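Local atomic coordinates of cell surface protein (Faecalibacterium prausnitzii A2-165, PDB entry 4GT6), a protein that is of unknown function but, as an extracellular leucine-rich repeat protein of the BspA type, probably binds other proteins at the bacterial surface. Residues V151-V165 / A173-Q186. Numbering follows the deposited sequence.
Sequences VADGMFSYCYSLHTV and AIEERAFTGTALTQ. With EDO (1,2-ethanediol), chain H; EDO (1,2-ethanediol), chain G; EDO (1,2-ethanediol), chain J.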
loop_
_atom_site.group_PDB
_atom_site.type_symbol
_atom_site.label_atom_id
_atom_site.label_comp_id
_atom_site.label_asym_id
_atom_site.label_seq_id
_atom_site.Cartn_x
_atom_site.Cartn_y
_atom_site.Cartn_z
ATOM N N VAL A 151 5.941 7.012 -7.421
ATOM C CA VAL A 151 4.693 6.273 -7.329
ATOM C C VAL A 151 4.025 6.889 -6.120
ATOM O O VAL A 151 4.507 6.689 -4.999
ATOM C CB VAL A 151 4.895 4.738 -7.227
ATOM C CG1 VAL A 151 3.539 4.033 -7.061
ATOM C CG2 VAL A 151 5.609 4.218 -8.465
ATOM N N ALA A 152 2.979 7.707 -6.337
ATOM C CA ALA A 152 2.339 8.464 -5.244
ATOM C C ALA A 152 1.683 7.532 -4.210
ATOM O O ALA A 152 1.445 6.355 -4.493
ATOM C CB ALA A 152 1.329 9.457 -5.807
ATOM N N ASP A 153 1.470 8.041 -2.996
ATOM C CA ASP A 153 0.962 7.246 -1.876
ATOM C C ASP A 153 -0.356 6.546 -2.197
ATOM O O ASP A 153 -1.234 7.131 -2.837
ATOM C CB ASP A 153 0.809 8.094 -0.604
ATOM C CG ASP A 153 -0.174 9.232 -0.708
ATOM O OD1 ASP A 153 0.194 10.289 -1.282
ATOM O OD2 ASP A 153 -1.318 9.056 -0.266
ATOM N N GLY A 154 -0.430 5.280 -1.808
ATOM C CA GLY A 154 -1.609 4.434 -1.966
ATOM C C GLY A 154 -2.070 4.229 -3.391
ATOM O O GLY A 154 -3.218 3.850 -3.607
HETATM N N MSE A 155 -1.181 4.467 -4.369
HETATM C CA MSE A 155 -1.569 4.402 -5.785
HETATM C C MSE A 155 -2.247 3.089 -6.157
HETATM O O MSE A 155 -3.274 3.148 -6.845
HETATM C CB MSE A 155 -0.400 4.665 -6.736
HETATM C CG MSE A 155 -0.802 4.534 -8.236
HETATM SE SE MSE A 155 0.582 5.168 -9.400
HETATM C CE MSE A 155 0.677 6.849 -8.579
ATOM N N PHE A 156 -1.724 1.936 -5.727
ATOM C CA PHE A 156 -2.346 0.663 -6.055
ATOM C C PHE A 156 -2.737 -0.099 -4.820
ATOM O O PHE A 156 -2.844 -1.324 -4.892
ATOM C CB PHE A 156 -1.407 -0.210 -6.916
ATOM C CG PHE A 156 -1.017 0.428 -8.229
ATOM C CD1 PHE A 156 -1.928 0.508 -9.281
ATOM C CD2 PHE A 156 0.258 0.944 -8.416
ATOM C CE1 PHE A 156 -1.569 1.119 -10.496
ATOM C CE2 PHE A 156 0.627 1.523 -9.644
ATOM C CZ PHE A 156 -0.295 1.625 -10.660
ATOM N N SER A 157 -3.029 0.593 -3.711
ATOM C CA SER A 157 -3.455 -0.140 -2.517
ATOM C C SER A 157 -4.680 -1.016 -2.820
ATOM O O SER A 157 -5.632 -0.538 -3.450
ATOM C CB SER A 157 -3.791 0.811 -1.372
ATOM O OG SER A 157 -2.686 1.627 -1.044
ATOM N N TYR A 158 -4.635 -2.303 -2.389
ATOM C CA TYR A 158 -5.742 -3.270 -2.514
ATOM C C TYR A 158 -6.151 -3.538 -3.969
ATOM O O TYR A 158 -7.291 -3.938 -4.254
ATOM C CB TYR A 158 -6.957 -2.855 -1.641
ATOM C CG TYR A 158 -6.506 -2.603 -0.221
ATOM C CD1 TYR A 158 -6.002 -3.642 0.563
ATOM C CD2 TYR A 158 -6.463 -1.314 0.298
ATOM C CE1 TYR A 158 -5.499 -3.404 1.841
ATOM C CE2 TYR A 158 -5.979 -1.069 1.587
ATOM C CZ TYR A 158 -5.519 -2.122 2.358
ATOM O OH TYR A 158 -5.030 -1.905 3.625
ATOM N N CYS A 159 -5.173 -3.469 -4.872
ATOM C CA CYS A 159 -5.386 -3.942 -6.241
ATOM C C CYS A 159 -5.110 -5.431 -6.169
ATOM O O CYS A 159 -3.995 -5.889 -6.436
ATOM C CB CYS A 159 -4.488 -3.204 -7.230
ATOM S SG CYS A 159 -5.019 -1.501 -7.526
ATOM N N TYR A 160 -6.149 -6.192 -5.733
ATOM C CA TYR A 160 -6.036 -7.630 -5.413
ATOM C C TYR A 160 -5.596 -8.545 -6.543
ATOM O O TYR A 160 -5.113 -9.650 -6.253
ATOM C CB TYR A 160 -7.361 -8.168 -4.863
ATOM C CG TYR A 160 -7.818 -7.480 -3.595
ATOM C CD1 TYR A 160 -6.950 -7.311 -2.516
ATOM C CD2 TYR A 160 -9.144 -7.084 -3.435
ATOM C CE1 TYR A 160 -7.374 -6.701 -1.337
ATOM C CE2 TYR A 160 -9.581 -6.474 -2.258
ATOM C CZ TYR A 160 -8.691 -6.282 -1.214
ATOM O OH TYR A 160 -9.122 -5.710 -0.042
ATOM N N SER A 161 -5.774 -8.138 -7.799
ATOM C CA SER A 161 -5.380 -8.961 -8.953
ATOM C C SER A 161 -4.047 -8.557 -9.556
ATOM O O SER A 161 -3.582 -9.221 -10.482
ATOM C CB SER A 161 -6.437 -8.866 -10.054
ATOM O OG SER A 161 -7.690 -9.273 -9.547
ATOM N N LEU A 162 -3.482 -7.446 -9.103
ATOM C CA LEU A 162 -2.279 -6.850 -9.694
ATOM C C LEU A 162 -1.047 -7.686 -9.310
ATOM O O LEU A 162 -0.595 -7.624 -8.169
ATOM C CB LEU A 162 -2.156 -5.377 -9.245
ATOM C CG LEU A 162 -0.964 -4.567 -9.779
ATOM C CD1 LEU A 162 -0.993 -4.470 -11.315
ATOM C CD2 LEU A 162 -0.981 -3.152 -9.189
ATOM N N HIS A 163 -0.539 -8.473 -10.261
ATOM C CA HIS A 163 0.561 -9.407 -9.970
ATOM C C HIS A 163 1.912 -8.968 -10.542
ATOM O O HIS A 163 2.938 -9.538 -10.152
ATOM C CB HIS A 163 0.211 -10.823 -10.451
ATOM C CG HIS A 163 -0.006 -10.928 -11.931
ATOM N ND1 HIS A 163 1.059 -10.973 -12.815
ATOM C CD2 HIS A 163 -1.162 -10.970 -12.637
ATOM C CE1 HIS A 163 0.521 -11.069 -14.023
ATOM N NE2 HIS A 163 -0.810 -11.037 -13.967
ATOM N N THR A 164 1.918 -8.017 -11.491
ATOM C CA THR A 164 3.163 -7.530 -12.096
ATOM C C THR A 164 3.074 -6.029 -12.305
ATOM O O THR A 164 2.092 -5.539 -12.870
ATOM C CB THR A 164 3.467 -8.258 -13.434
ATOM O OG1 THR A 164 3.511 -9.667 -13.223
ATOM C CG2 THR A 164 4.785 -7.816 -14.067
ATOM N N VAL A 165 4.111 -5.303 -11.862
ATOM C CA VAL A 165 4.228 -3.860 -12.070
ATOM C C VAL A 165 5.627 -3.597 -12.584
ATOM O O VAL A 165 6.609 -4.034 -11.964
ATOM C CB VAL A 165 3.894 -2.959 -10.842
ATOM C CG1 VAL A 165 4.139 -1.472 -11.159
ATOM C CG2 VAL A 165 2.445 -3.134 -10.394
ATOM N N ALA A 173 10.964 7.626 -6.021
ATOM C CA ALA A 173 10.271 7.358 -4.764
ATOM C C ALA A 173 9.085 6.470 -4.963
ATOM O O ALA A 173 8.369 6.602 -5.953
ATOM C CB ALA A 173 9.829 8.665 -4.089
ATOM N N ILE A 174 8.884 5.546 -4.022
ATOM C CA ILE A 174 7.704 4.674 -3.957
ATOM C C ILE A 174 7.069 5.063 -2.646
ATOM O O ILE A 174 7.590 4.708 -1.590
ATOM C CB ILE A 174 8.042 3.167 -4.076
ATOM C CG1 ILE A 174 8.771 2.860 -5.388
ATOM C CG2 ILE A 174 6.769 2.304 -3.908
ATOM C CD1 ILE A 174 9.445 1.436 -5.384
ATOM N N GLU A 175 5.965 5.817 -2.691
ATOM C CA GLU A 175 5.430 6.406 -1.463
ATOM C C GLU A 175 4.660 5.414 -0.596
ATOM O O GLU A 175 4.425 4.270 -0.991
ATOM C CB GLU A 175 4.596 7.688 -1.754
ATOM C CG GLU A 175 5.325 8.772 -2.567
ATOM C CD GLU A 175 6.576 9.432 -1.991
ATOM O OE1 GLU A 175 7.051 9.020 -0.908
ATOM O OE2 GLU A 175 7.099 10.363 -2.646
ATOM N N GLU A 176 4.290 5.851 0.602
ATOM C CA GLU A 176 3.579 5.024 1.570
ATOM C C GLU A 176 2.409 4.271 0.974
ATOM O O GLU A 176 1.601 4.866 0.248
ATOM C CB GLU A 176 3.023 5.900 2.706
ATOM C CG GLU A 176 4.070 6.386 3.685
ATOM C CD GLU A 176 3.534 7.221 4.834
ATOM O OE1 GLU A 176 2.311 7.496 4.856
ATOM O OE2 GLU A 176 4.347 7.623 5.700
ATOM N N ARG A 177 2.305 2.961 1.309
ATOM C CA ARG A 177 1.183 2.084 0.925
ATOM C C ARG A 177 0.967 1.982 -0.603
ATOM O O ARG A 177 -0.096 1.529 -1.036
ATOM C CB ARG A 177 -0.136 2.557 1.610
ATOM C CG ARG A 177 -0.004 2.806 3.125
ATOM C CD ARG A 177 -1.308 3.185 3.833
ATOM N NE ARG A 177 -2.384 2.205 3.660
ATOM C CZ ARG A 177 -2.472 1.044 4.305
ATOM N NH1 ARG A 177 -1.532 0.679 5.167
ATOM N NH2 ARG A 177 -3.493 0.229 4.075
ATOM N N ALA A 178 1.973 2.336 -1.425
ATOM C CA ALA A 178 1.786 2.295 -2.898
ATOM C C ALA A 178 1.308 0.930 -3.428
ATOM O O ALA A 178 0.462 0.910 -4.328
ATOM C CB ALA A 178 3.079 2.686 -3.600
ATOM N N PHE A 179 1.809 -0.208 -2.863
ATOM C CA PHE A 179 1.412 -1.544 -3.344
ATOM C C PHE A 179 0.840 -2.393 -2.236
ATOM O O PHE A 179 0.855 -3.626 -2.342
ATOM C CB PHE A 179 2.617 -2.270 -3.990
ATOM C CG PHE A 179 3.144 -1.524 -5.189
ATOM C CD1 PHE A 179 2.508 -1.619 -6.421
ATOM C CD2 PHE A 179 4.237 -0.670 -5.071
ATOM C CE1 PHE A 179 2.966 -0.886 -7.521
ATOM C CE2 PHE A 179 4.726 0.027 -6.184
ATOM C CZ PHE A 179 4.090 -0.088 -7.397
ATOM N N THR A 180 0.320 -1.760 -1.166
ATOM C CA THR A 180 -0.285 -2.545 -0.073
ATOM C C THR A 180 -1.368 -3.494 -0.600
ATOM O O THR A 180 -2.231 -3.073 -1.374
ATOM C CB THR A 180 -0.924 -1.608 0.980
ATOM O OG1 THR A 180 0.075 -0.815 1.581
ATOM C CG2 THR A 180 -1.667 -2.364 2.077
ATOM N N GLY A 181 -1.312 -4.760 -0.189
ATOM C CA GLY A 181 -2.371 -5.714 -0.500
ATOM C C GLY A 181 -2.490 -6.179 -1.934
ATOM O O GLY A 181 -3.493 -6.807 -2.281
ATOM N N THR A 182 -1.466 -5.929 -2.758
ATOM C CA THR A 182 -1.473 -6.350 -4.160
ATOM C C THR A 182 -1.056 -7.823 -4.292
ATOM O O THR A 182 -0.558 -8.426 -3.339
ATOM C CB THR A 182 -0.583 -5.433 -5.018
ATOM O OG1 THR A 182 0.760 -5.504 -4.536
ATOM C CG2 THR A 182 -1.085 -3.989 -5.042
ATOM N N ALA A 183 -1.235 -8.384 -5.487
ATOM C CA ALA A 183 -0.906 -9.786 -5.767
ATOM C C ALA A 183 0.489 -9.924 -6.383
ATOM O O ALA A 183 0.748 -10.942 -7.037
ATOM C CB ALA A 183 -1.954 -10.376 -6.716
ATOM N N LEU A 184 1.394 -8.920 -6.183
ATOM C CA LEU A 184 2.738 -8.952 -6.791
ATOM C C LEU A 184 3.476 -10.254 -6.475
ATOM O O LEU A 184 3.565 -10.622 -5.302
ATOM C CB LEU A 184 3.586 -7.771 -6.267
ATOM C CG LEU A 184 3.153 -6.373 -6.711
ATOM C CD1 LEU A 184 4.015 -5.321 -6.006
ATOM C CD2 LEU A 184 3.249 -6.229 -8.259
ATOM N N THR A 185 3.975 -10.952 -7.504
ATOM C CA THR A 185 4.737 -12.200 -7.297
ATOM C C THR A 185 6.237 -11.863 -7.254
ATOM O O THR A 185 7.055 -12.639 -6.754
ATOM C CB THR A 185 4.389 -13.223 -8.399
ATOM O OG1 THR A 185 4.499 -12.580 -9.678
ATOM C CG2 THR A 185 2.973 -13.745 -8.256
ATOM N N GLN A 186 6.587 -10.700 -7.812
ATOM C CA GLN A 186 7.940 -10.177 -7.823
ATOM C C GLN A 186 7.915 -8.660 -7.817
ATOM O O GLN A 186 6.922 -8.040 -8.237
ATOM C CB GLN A 186 8.765 -10.681 -9.032
ATOM C CG GLN A 186 8.279 -10.161 -10.405
ATOM C CD GLN A 186 6.927 -10.719 -10.791
ATOM O OE1 GLN A 186 6.706 -11.936 -10.765
ATOM N NE2 GLN A 186 5.954 -9.838 -11.036
HETATM C C1 EDO H . -2.809 -11.664 -3.355
HETATM O O1 EDO H . -2.538 -12.854 -2.671
HETATM C C2 EDO H . -3.048 -10.509 -2.361
HETATM O O2 EDO H . -1.905 -10.276 -1.519
HETATM C C1 EDO G . -1.860 -2.216 7.564
HETATM O O1 EDO G . -1.574 -0.834 7.412
HETATM C C2 EDO G . -0.846 -3.020 6.713
HETATM O O2 EDO G . -1.067 -2.772 5.347
HETATM C C1 EDO J . 7.119 -3.887 -8.473
HETATM O O1 EDO J . 8.204 -4.068 -9.362
HETATM C C2 EDO J . 7.093 -2.419 -8.015
HETATM O O2 EDO J . 8.350 -2.097 -7.434
HETATM O O HOH W 1 -3.801 2.888 1.211
HETATM O O HOH W 2 6.272 -6.928 -10.630
#
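V151 and I174 pair as a short parallel bridge where two successive coils of a BspA-type leucine-rich repeat solenoid lie one upon the other. V151 N donates to A173 O and V151 O accepts from E175 N, both at 2.9 Å and nearly straight. Beyond the bridge the coils keep step through matching turns: G154 N, F156 N and Y158 N donate to E176 O, A178 O and T180 O, the last bond the straightest of the three at 173°. Further along, T185 N donates to H163 O. S157 OG adds a side-chain bond to R177 O at 2.6 Å, its donor tilted from the carbonyl plane, and in the one R177 conformer described a water joins the same hydroxyl to R177 NE.

Apolar packing fills the inside of the coils. The F156 and F179 rings run side by side, planes at 19° but slid apart until they barely overlap, with F156 CD2 3.4 Å from F179 CE1. With CG anti to the carbonyl carbon, F179 brings its CE1 edge up to both F156 and V165, whose CG2 approaches CE1 to 3.7 Å, while V151 CG1 comes near CZ; F201 of the next coil meets the same ring nearly parallel. Were F179 an alanine, the space beside V151, F156 and V165 would probably be left empty and F201 would lose its aromatic neighbour.

At the outer surface, in that same R177 conformer, Y158 OH sits at the guanidinium edge 2.7 Å from R177 NH2, the ring and guanidinium planes well short of parallel. The buried hydroxyl of T182 is bonded within its own turn: OG1 stands between the backbone N and carbonyl carbon (chi1 61°), whence it bonds F179 O at 2.9 Å; T182 N reaches that oxygen from the same face of the carbonyl plane.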